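Local structure of CopN (Chlamydia pneumoniae, 4NRH) at residues R126-Y129 / L130-G134; P175-S179 / A180-V184; R190-Q193 / A194-S198. The protein probably acts as a type III secretion gatekeeper that, in complex with a chaperone, directs the secretion of translocator proteins. One frame throughout, in Å; residues are numbered along the deposited sequence.

Contact 1: R126-Y129 / L130-G134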
ATOM      1  N   ARG A 126       3.835 -22.235   0.718  1.00 36.19           N
ATOM      2  CA  ARG A 126       2.454 -22.627   0.445  1.00 32.33           C
ATOM      3  C   ARG A 126       1.680 -22.832   1.740  1.00 36.60           C
ATOM      4  O   ARG A 126       0.499 -22.495   1.830  1.00 37.88           O
ATOM      5  CB  ARG A 126       2.402 -23.901  -0.401  1.00 28.27           C
ATOM      6  CG  ARG A 126       2.932 -23.728  -1.810  1.00 37.05           C
ATOM      7  CD  ARG A 126       2.597 -24.921  -2.691  1.00 35.48           C
ATOM      8  NE  ARG A 126       3.203 -26.166  -2.227  1.00 37.46           N
ATOM      9  CZ  ARG A 126       4.419 -26.578  -2.573  1.00 43.59           C
ATOM     10  NH1 ARG A 126       5.165 -25.838  -3.382  1.00 40.50           N
ATOM     11  NH2 ARG A 126       4.891 -27.728  -2.109  1.00 41.63           N
ATOM     12  N   SER A 127       2.352 -23.390   2.741  1.00 35.29           N
ATOM     13  CA  SER A 127       1.754 -23.557   4.059  1.00 38.79           C
ATOM     14  C   SER A 127       1.415 -22.200   4.672  1.00 39.34           C
ATOM     15  O   SER A 127       0.337 -22.018   5.239  1.00 38.88           O
ATOM     16  CB  SER A 127       2.694 -24.338   4.979  1.00 38.01           C
ATOM     17  OG  SER A 127       2.139 -24.477   6.275  1.00 54.61           O
ATOM     18  N   LEU A 128       2.344 -21.255   4.557  1.00 34.01           N
ATOM     19  CA  LEU A 128       2.117 -19.895   5.035  1.00 34.55           C
ATOM     20  C   LEU A 128       0.951 -19.219   4.319  1.00 30.09           C
ATOM     21  O   LEU A 128       0.084 -18.626   4.961  1.00 25.18           O
ATOM     22  CB  LEU A 128       3.379 -19.048   4.869  1.00 28.44           C
ATOM     23  CG  LEU A 128       3.189 -17.574   5.231  1.00 39.35           C
ATOM     24  CD1 LEU A 128       3.061 -17.403   6.738  1.00 38.79           C
ATOM     25  CD2 LEU A 128       4.323 -16.729   4.685  1.00 33.75           C
ATOM     26  N   TYR A 129       0.939 -19.303   2.990  1.00 28.67           N
ATOM     27  CA  TYR A 129      -0.137 -18.718   2.196  1.00 26.98           C
ATOM     28  C   TYR A 129      -1.497 -19.261   2.621  1.00 33.08           C
ATOM     29  O   TYR A 129      -2.456 -18.504   2.782  1.00 38.29           O
ATOM     30  CB  TYR A 129       0.079 -18.973   0.703  1.00 27.58           C
ATOM     31  CG  TYR A 129      -1.011 -18.377  -0.161  1.00 31.30           C
ATOM     32  CD1 TYR A 129      -0.985 -17.036  -0.516  1.00 34.13           C
ATOM     33  CD2 TYR A 129      -2.073 -19.153  -0.608  1.00 31.26           C
ATOM     34  CE1 TYR A 129      -1.982 -16.484  -1.297  1.00 38.89           C
ATOM     35  CE2 TYR A 129      -3.076 -18.612  -1.390  1.00 39.31           C
ATOM     36  CZ  TYR A 129      -3.025 -17.276  -1.731  1.00 41.31           C
ATOM     37  OH  TYR A 129      -4.019 -16.731  -2.509  1.00 46.59           O
ATOM     38  N   LEU A 130      -1.573 -20.577   2.789  1.00 34.08           N
ATOM     39  CA  LEU A 130      -2.804 -21.230   3.221  1.00 32.63           C
ATOM     40  C   LEU A 130      -3.242 -20.729   4.594  1.00 29.09           C
ATOM     41  O   LEU A 130      -4.427 -20.506   4.830  1.00 28.69           O
ATOM     42  CB  LEU A 130      -2.626 -22.751   3.240  1.00 32.98           C
ATOM     43  CG  LEU A 130      -3.238 -23.509   2.058  1.00 39.36           C
ATOM     44  CD1 LEU A 130      -2.860 -22.860   0.735  1.00 45.13           C
ATOM     45  CD2 LEU A 130      -2.819 -24.970   2.080  1.00 46.38           C
ATOM     46  N   GLU A 131      -2.282 -20.563   5.498  1.00 31.65           N
ATOM     47  CA  GLU A 131      -2.573 -20.056   6.836  1.00 41.74           C
ATOM     48  C   GLU A 131      -3.040 -18.601   6.808  1.00 36.24           C
ATOM     49  O   GLU A 131      -4.007 -18.238   7.478  1.00 34.69           O
ATOM     50  CB  GLU A 131      -1.345 -20.187   7.740  1.00 40.78           C
ATOM     51  CG  GLU A 131      -1.551 -19.618   9.136  1.00 44.89           C
ATOM     52  CD  GLU A 131      -0.327 -19.763  10.019  1.00 53.89           C
ATOM     53  OE1 GLU A 131       0.698 -20.295   9.540  1.00 53.79           O
ATOM     54  OE2 GLU A 131      -0.389 -19.344  11.194  1.00 60.75           O
ATOM     55  N   VAL A 132      -2.347 -17.774   6.031  1.00 32.34           N
ATOM     56  CA  VAL A 132      -2.658 -16.350   5.942  1.00 31.09           C
ATOM     57  C   VAL A 132      -4.044 -16.111   5.350  1.00 37.70           C
ATOM     58  O   VAL A 132      -4.828 -15.317   5.872  1.00 43.72           O
ATOM     59  CB  VAL A 132      -1.609 -15.600   5.090  1.00 35.52           C
ATOM     60  CG1 VAL A 132      -2.109 -14.212   4.714  1.00 31.43           C
ATOM     61  CG2 VAL A 132      -0.286 -15.511   5.837  1.00 41.09           C
ATOM     62  N   THR A 133      -4.346 -16.819   4.268  1.00 29.75           N
ATOM     63  CA  THR A 133      -5.596 -16.621   3.547  1.00 35.27           C
ATOM     64  C   THR A 133      -6.706 -17.513   4.093  1.00 38.79           C
ATOM     65  O   THR A 133      -7.862 -17.400   3.683  1.00 45.46           O
ATOM     66  CB  THR A 133      -5.423 -16.895   2.045  1.00 35.90           C
ATOM     67  OG1 THR A 133      -5.120 -18.280   1.844  1.00 38.62           O
ATOM     68  CG2 THR A 133      -4.292 -16.051   1.479  1.00 29.44           C
ATOM     69  N   GLY A 134      -6.352 -18.399   5.020  1.00 35.78           N
ATOM     70  CA  GLY A 134      -7.312 -19.317   5.602  1.00 32.35           C
ATOM     71  C   GLY A 134      -8.162 -18.694   6.695  1.00 49.40           C
ATOM     72  O   GLY A 134      -9.074 -19.330   7.218  1.00 55.20           O
TER
HETATM   73  O   HOH W   1       2.065 -22.462   8.098  1.00 51.54           O

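Contact 2: P175-S179 / A180-V184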
ATOM      1  N   PRO A 175     -13.726 -21.710  -4.647  1.00 70.98           N
ATOM      2  CA  PRO A 175     -14.794 -21.974  -3.678  1.00 78.92           C
ATOM      3  C   PRO A 175     -14.328 -21.883  -2.227  1.00 79.09           C
ATOM      4  O   PRO A 175     -15.158 -21.806  -1.321  1.00 84.74           O
ATOM      5  CB  PRO A 175     -15.211 -23.404  -4.018  1.00 73.62           C
ATOM      6  CG  PRO A 175     -13.939 -24.039  -4.475  1.00 75.53           C
ATOM      7  CD  PRO A 175     -13.157 -22.957  -5.188  1.00 72.19           C
ATOM      8  N   TYR A 176     -13.016 -21.894  -2.014  1.00 71.30           N
ATOM      9  CA  TYR A 176     -12.462 -21.972  -0.666  1.00 66.59           C
ATOM     10  C   TYR A 176     -12.445 -20.622   0.049  1.00 71.64           C
ATOM     11  O   TYR A 176     -12.901 -20.514   1.187  1.00 79.21           O
ATOM     12  CB  TYR A 176     -11.049 -22.556  -0.719  1.00 58.60           C
ATOM     13  CG  TYR A 176     -10.988 -23.912  -1.386  1.00 59.98           C
ATOM     14  CD1 TYR A 176     -11.606 -25.017  -0.814  1.00 57.66           C
ATOM     15  CD2 TYR A 176     -10.320 -24.087  -2.592  1.00 58.07           C
ATOM     16  CE1 TYR A 176     -11.558 -26.258  -1.421  1.00 57.39           C
ATOM     17  CE2 TYR A 176     -10.266 -25.325  -3.207  1.00 54.60           C
ATOM     18  CZ  TYR A 176     -10.887 -26.407  -2.617  1.00 57.54           C
ATOM     19  OH  TYR A 176     -10.838 -27.643  -3.224  1.00 65.78           O
ATOM     20  N   VAL A 177     -11.919 -19.598  -0.615  1.00 67.21           N
ATOM     21  CA  VAL A 177     -11.832 -18.269  -0.015  1.00 62.93           C
ATOM     22  C   VAL A 177     -12.564 -17.235  -0.868  1.00 68.87           C
ATOM     23  O   VAL A 177     -12.251 -17.062  -2.046  1.00 73.06           O
ATOM     24  CB  VAL A 177     -10.367 -17.830   0.180  1.00 61.15           C
ATOM     25  CG1 VAL A 177     -10.300 -16.409   0.721  1.00 54.67           C
ATOM     26  CG2 VAL A 177      -9.644 -18.794   1.111  1.00 63.97           C
ATOM     27  N   PRO A 178     -13.549 -16.546  -0.268  1.00 64.14           N
ATOM     28  CA  PRO A 178     -14.394 -15.567  -0.961  1.00 69.16           C
ATOM     29  C   PRO A 178     -13.609 -14.364  -1.482  1.00 72.08           C
ATOM     30  O   PRO A 178     -12.594 -13.983  -0.897  1.00 74.37           O
ATOM     31  CB  PRO A 178     -15.395 -15.138   0.119  1.00 66.82           C
ATOM     32  CG  PRO A 178     -14.718 -15.439   1.409  1.00 67.37           C
ATOM     33  CD  PRO A 178     -13.905 -16.669   1.156  1.00 65.70           C
ATOM     34  N   SER A 179     -14.085 -13.790  -2.583  1.00 60.32           N
ATOM     35  CA  SER A 179     -13.430 -12.659  -3.234  1.00 58.53           C
ATOM     36  C   SER A 179     -13.255 -11.461  -2.304  1.00 53.51           C
ATOM     37  O   SER A 179     -12.183 -10.858  -2.256  1.00 60.79           O
ATOM     38  CB  SER A 179     -14.219 -12.240  -4.476  1.00 70.34           C
ATOM     39  OG  SER A 179     -13.826 -10.955  -4.924  1.00 80.57           O
ATOM     40  N   ALA A 180     -14.315 -11.116  -1.578  1.00 49.99           N
ATOM     41  CA  ALA A 180     -14.296  -9.964  -0.678  1.00 54.02           C
ATOM     42  C   ALA A 180     -13.210 -10.091   0.386  1.00 56.89           C
ATOM     43  O   ALA A 180     -12.592  -9.100   0.777  1.00 48.14           O
ATOM     44  CB  ALA A 180     -15.657  -9.783  -0.024  1.00 51.22           C
ATOM     45  N   GLN A 181     -12.987 -11.315   0.854  1.00 52.36           N
ATOM     46  CA  GLN A 181     -11.973 -11.574   1.868  1.00 48.33           C
ATOM     47  C   GLN A 181     -10.565 -11.366   1.324  1.00 43.16           C
ATOM     48  O   GLN A 181      -9.705 -10.804   2.003  1.00 45.93           O
ATOM     49  CB  GLN A 181     -12.109 -12.990   2.422  1.00 59.67           C
ATOM     50  CG  GLN A 181     -11.048 -13.329   3.451  1.00 79.02           C
ATOM     51  CD  GLN A 181     -11.073 -12.386   4.639  1.00 90.02           C
ATOM     52  OE1 GLN A 181     -12.060 -12.319   5.372  1.00 95.15           O
ATOM     53  NE2 GLN A 181      -9.985 -11.649   4.833  1.00 89.92           N
ATOM     54  N   LEU A 182     -10.334 -11.827   0.098  1.00 40.45           N
ATOM     55  CA  LEU A 182      -9.039 -11.658  -0.548  1.00 45.16           C
ATOM     56  C   LEU A 182      -8.727 -10.179  -0.717  1.00 47.79           C
ATOM     57  O   LEU A 182      -7.585  -9.756  -0.558  1.00 47.17           O
ATOM     58  CB  LEU A 182      -9.011 -12.363  -1.906  1.00 45.40           C
ATOM     59  CG  LEU A 182      -8.891 -13.889  -1.886  1.00 53.11           C
ATOM     60  CD1 LEU A 182      -8.948 -14.448  -3.298  1.00 47.42           C
ATOM     61  CD2 LEU A 182      -7.608 -14.317  -1.188  1.00 52.82           C
ATOM     62  N   GLN A 183      -9.757  -9.397  -1.030  1.00 44.73           N
ATOM     63  CA  GLN A 183      -9.617  -7.955  -1.190  1.00 41.18           C
ATOM     64  C   GLN A 183      -9.125  -7.303   0.099  1.00 43.10           C
ATOM     65  O   GLN A 183      -8.192  -6.501   0.084  1.00 48.53           O
ATOM     66  CB  GLN A 183     -10.948  -7.334  -1.611  1.00 38.16           C
ATOM     67  CG  GLN A 183     -10.988  -6.851  -3.049  1.00 57.61           C
ATOM     68  CD  GLN A 183     -12.320  -6.223  -3.405  1.00 71.94           C
ATOM     69  OE1 GLN A 183     -13.380  -6.765  -3.089  1.00 72.23           O
ATOM     70  NE2 GLN A 183     -12.274  -5.073  -4.068  1.00 73.37           N
ATOM     71  N   VAL A 184      -9.762  -7.656   1.210  1.00 40.47           N
ATOM     72  CA  VAL A 184      -9.373  -7.144   2.518  1.00 40.22           C
ATOM     73  C   VAL A 184      -7.977  -7.636   2.893  1.00 38.98           C
ATOM     74  O   VAL A 184      -7.174  -6.888   3.452  1.00 40.31           O
ATOM     75  CB  VAL A 184     -10.381  -7.566   3.607  1.00 37.30           C
ATOM     76  CG1 VAL A 184      -9.912  -7.110   4.980  1.00 40.91           C
ATOM     77  CG2 VAL A 184     -11.757  -7.000   3.300  1.00 43.53           C
TER

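Contact 3: R190-Q193 / A194-S198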
ATOM      1  N   ARG A 190      -0.832  -4.986   1.941  1.00 30.93           N
ATOM      2  CA  ARG A 190      -0.254  -3.734   1.459  1.00 36.58           C
ATOM      3  C   ARG A 190       0.142  -2.842   2.632  1.00 28.90           C
ATOM      4  O   ARG A 190       1.178  -2.181   2.598  1.00 34.65           O
ATOM      5  CB  ARG A 190      -1.228  -2.999   0.532  1.00 29.23           C
ATOM      6  CG  ARG A 190      -1.378  -3.638  -0.840  1.00 30.67           C
ATOM      7  CD  ARG A 190      -2.283  -2.811  -1.739  1.00 34.80           C
ATOM      8  NE  ARG A 190      -2.291  -3.312  -3.110  1.00 39.12           N
ATOM      9  CZ  ARG A 190      -3.320  -3.939  -3.671  1.00 43.59           C
ATOM     10  NH1 ARG A 190      -4.432  -4.144  -2.979  1.00 36.44           N
ATOM     11  NH2 ARG A 190      -3.235  -4.362  -4.926  1.00 43.36           N
ATOM     12  N   ASN A 191      -0.695  -2.824   3.665  1.00 26.15           N
ATOM     13  CA  ASN A 191      -0.385  -2.091   4.884  1.00 30.95           C
ATOM     14  C   ASN A 191       0.836  -2.675   5.584  1.00 36.23           C
ATOM     15  O   ASN A 191       1.633  -1.946   6.172  1.00 39.39           O
ATOM     16  CB  ASN A 191      -1.585  -2.089   5.833  1.00 35.29           C
ATOM     17  CG  ASN A 191      -2.755  -1.291   5.291  1.00 32.58           C
ATOM     18  OD1 ASN A 191      -2.613  -0.535   4.329  1.00 42.32           O
ATOM     19  ND2 ASN A 191      -3.920  -1.458   5.906  1.00 35.48           N
ATOM     20  N   LEU A 192       0.969  -3.997   5.525  1.00 33.61           N
ATOM     21  CA  LEU A 192       2.139  -4.681   6.067  1.00 32.61           C
ATOM     22  C   LEU A 192       3.410  -4.228   5.358  1.00 31.05           C
ATOM     23  O   LEU A 192       4.425  -3.956   5.998  1.00 35.11           O
ATOM     24  CB  LEU A 192       1.983  -6.199   5.954  1.00 26.83           C
ATOM     25  CG  LEU A 192       3.209  -7.022   6.356  1.00 30.90           C
ATOM     26  CD1 LEU A 192       3.598  -6.735   7.799  1.00 36.04           C
ATOM     27  CD2 LEU A 192       2.961  -8.507   6.147  1.00 43.93           C
ATOM     28  N   GLN A 193       3.346  -4.160   4.031  1.00 29.61           N
ATOM     29  CA  GLN A 193       4.492  -3.747   3.228  1.00 34.60           C
ATOM     30  C   GLN A 193       4.908  -2.315   3.551  1.00 29.29           C
ATOM     31  O   GLN A 193       6.089  -1.978   3.503  1.00 30.23           O
ATOM     32  CB  GLN A 193       4.177  -3.880   1.737  1.00 33.37           C
ATOM     33  CG  GLN A 193       3.973  -5.314   1.272  1.00 29.51           C
ATOM     34  CD  GLN A 193       3.864  -5.428  -0.236  1.00 44.39           C
ATOM     35  OE1 GLN A 193       3.179  -4.634  -0.882  1.00 40.50           O
ATOM     36  NE2 GLN A 193       4.545  -6.415  -0.805  1.00 41.11           N
ATOM     37  N   ALA A 194       3.928  -1.478   3.881  1.00 34.24           N
ATOM     38  CA  ALA A 194       4.201  -0.102   4.279  1.00 38.36           C
ATOM     39  C   ALA A 194       4.921  -0.075   5.624  1.00 40.66           C
ATOM     40  O   ALA A 194       5.903   0.646   5.803  1.00 41.11           O
ATOM     41  CB  ALA A 194       2.911   0.701   4.347  1.00 27.15           C
ATOM     42  N   VAL A 195       4.417  -0.867   6.565  1.00 31.75           N
ATOM     43  CA  VAL A 195       5.026  -1.004   7.884  1.00 31.91           C
ATOM     44  C   VAL A 195       6.469  -1.505   7.786  1.00 39.49           C
ATOM     45  O   VAL A 195       7.352  -1.028   8.501  1.00 43.34           O
ATOM     46  CB  VAL A 195       4.200  -1.959   8.776  1.00 35.63           C
ATOM     47  CG1 VAL A 195       4.978  -2.351  10.022  1.00 37.62           C
ATOM     48  CG2 VAL A 195       2.876  -1.313   9.155  1.00 31.17           C
ATOM     49  N   LEU A 196       6.702  -2.451   6.880  1.00 36.50           N
ATOM     50  CA  LEU A 196       8.031  -3.028   6.686  1.00 36.14           C
ATOM     51  C   LEU A 196       9.078  -2.000   6.261  1.00 33.94           C
ATOM     52  O   LEU A 196      10.257  -2.144   6.581  1.00 33.15           O
ATOM     53  CB  LEU A 196       7.974  -4.155   5.651  1.00 28.80           C
ATOM     54  CG  LEU A 196       7.350  -5.475   6.111  1.00 33.98           C
ATOM     55  CD1 LEU A 196       7.260  -6.454   4.953  1.00 37.30           C
ATOM     56  CD2 LEU A 196       8.150  -6.067   7.258  1.00 37.63           C
ATOM     57  N   THR A 197       8.651  -0.974   5.531  1.00 31.07           N
ATOM     58  CA  THR A 197       9.565   0.074   5.083  1.00 34.92           C
ATOM     59  C   THR A 197      10.211   0.791   6.264  1.00 32.71           C
ATOM     60  O   THR A 197      11.371   1.199   6.192  1.00 37.87           O
ATOM     61  CB  THR A 197       8.853   1.112   4.196  1.00 29.42           C
ATOM     62  OG1 THR A 197       7.863   1.805   4.967  1.00 36.71           O
ATOM     63  CG2 THR A 197       8.184   0.434   3.008  1.00 29.91           C
ATOM     64  N   SER A 198       9.456   0.945   7.348  1.00 30.44           N
ATOM     65  CA  SER A 198       9.974   1.574   8.557  1.00 31.33           C
ATOM     66  C   SER A 198      11.056   0.715   9.200  1.00 28.78           C
ATOM     67  O   SER A 198      12.139   1.204   9.515  1.00 30.60           O
ATOM     68  CB  SER A 198       8.849   1.827   9.560  1.00 34.93           C
ATOM     69  OG  SER A 198       7.855   2.666   9.008  1.00 49.14           O
TER

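Contact 1: R126-Y129 / L130-G134
Thr133 holds the carbonyl of Tyr129 with two hydrogen bonds: its backbone N reaches Tyr129 O at 2.9 Å, and its hydroxyl OG1 donates to the same Tyr129 O at 2.8 Å. The two donors come from opposite faces of the carbonyl plane, so this oxygen is gripped from both sides. With chi1 at 65°, the hydroxyl sits between the backbone N and the carbonyl carbon and can bend back one turn; Arg99 is a further partner of OG1, which ties the threonine to helix 99-105. Ser127 and Glu131, also one turn apart, are joined through a water that lies 2.7 Å from Ser127 OG and donates to Glu131 OE1 at 2.9 Å. Short polar residues and carboxylates suit this more open side, and Glu131 makes a salt bridge with Arg149 as well. Regular i to i+4 backbone bonds, Leu130 N to Arg126 O, Glu131 N to Ser127 O and Val132 N to Leu128 O, hold the turns that set these pairs. The same threonine rotation makes a CH-pi contact, Thr133 CG2 lying over the Tyr129 ring, 3.8 Å from its centroid and 18° off its normal. Leu130 CD1 approaches Tyr129 CD2 at 4.0 Å. Leu128 and Val132, one turn apart, meet through CD1 and CG2 at 3.9 Å. Such i, i+4 pairs line up on one face each, Ser127/Glu131 on the outer side, Leu128/Val132 against helix 139-149 and Tyr129/Thr133 against helix 152-172, as in an amphipathic helix of the all-helical HrpJ-like domain.

Contact 2: P175-S179 / A180-V184
Val177 and Leu182 meet across the start of helix 179-215 as a hydrophobic staple, the apolar clasp between the residue before the N-cap and the fourth residue of the helix, with Pro178 at the N-cap position between them. The clasp is made by one branch of the valine: CG1 stands anti to the backbone N (chi1 176°) and reaches Leu182 CG at 3.9 Å, and Leu182 CD2 is just as near. The two side chains cross at about a right angle, so a methyl, not a long flank, does the touching. Beta-branched valine suits the extended backbone ahead of the helix, and leucine is long enough to meet Val177 and still pack on Met166 and Leu170 of helix 152-172. A second apolar contact lies alongside, where Pro178 CG and Gln181 CB approach to 3.7 Å with both side chains pointing the same way.

The polar contacts are all between backbone atoms. Proline has no N-H to give and no polar side chain with which to cap, but its carbonyl opens the helical pattern: Leu182 N donates to Pro178 O at 3.3 Å in the carbonyl plane, with an N-H...O angle of 158°. Gln181 N makes a weak bond to the same Pro178 O, bent to 124°. A polar serine suits the exposed first turn, and the side chain of Ser179 also touches Leu170. The next bond repeats the pattern: Gln183 N donates to Ser179 O at 3.1 Å, again in the carbonyl plane.

Contact 3: R190-Q193 / A194-S198
Arg190 pairs with Ala194 and Gln193 with Thr197, each pair one turn apart (i, i+4), and the flat ends of Arg190 and Gln193 do their work beyond these residues. The guanidinium of Arg190 forms a salt bridge through NE with Asp24 of the SycD chaperone chain, and the amide of Gln193 accepts through OE1 from the backbone N of that same Asp24. In Gln193, chi1 (-66°, CG anti to the carbonyl carbon) aims the chain, and its extension beyond CG carries the amide to the chaperone; Ser159 binds the NE2 end of the amide. The third flat group, the amide of Asn191, uses OD1 to accept from Arg279.

Beneath these groups runs plain helix geometry. Ala194 N donates to Arg190 O at 3.1 Å, Val195 N to Asn191 O at 3.0 Å and Leu196 N to Leu192 O at 2.9 Å. This is the middle of the long helix 179-215, where the chaperone packs on Arg190, Gln193, Ala194 and Thr197, while Leu192 meets helix 139-149 and Leu196 helix 152-172. Ala194, with only a methyl, fits where Glu23 of the chaperone chain, Ser277 and Arg279 all come close. Leu192 and Leu196 belong to the buried side; Leu192 CD1 approaches Leu196 CG at 4.3 Å, a loose touch. Val195 turns its CG2 back over the preceding turn, 3.3 Å from Asn191 O. The backbone bond that Thr197 N makes to Gln193 O is weak, at 3.4 Å.

Along the chain the three contacts come in series; none nests in or crosses another, and each spans only neighbouring turns instead of closing a long loop. Contact 1 lies on helix 122-133. Helices 139-149 and 152-172 follow, and contact 2 starts helix 179-215, returning to contact 1, where Val177 CG2 packs at 3.4 Å from Thr133 O. Met166 and Arg99 each touch both. Contact 3 sits further along that same helix, its centre about 22 Å from that of contact 2 and about 19 Å from that of contact 1. Leu142 of helix 139-149 links contacts 1 and 3 by touching Val132 and Leu192.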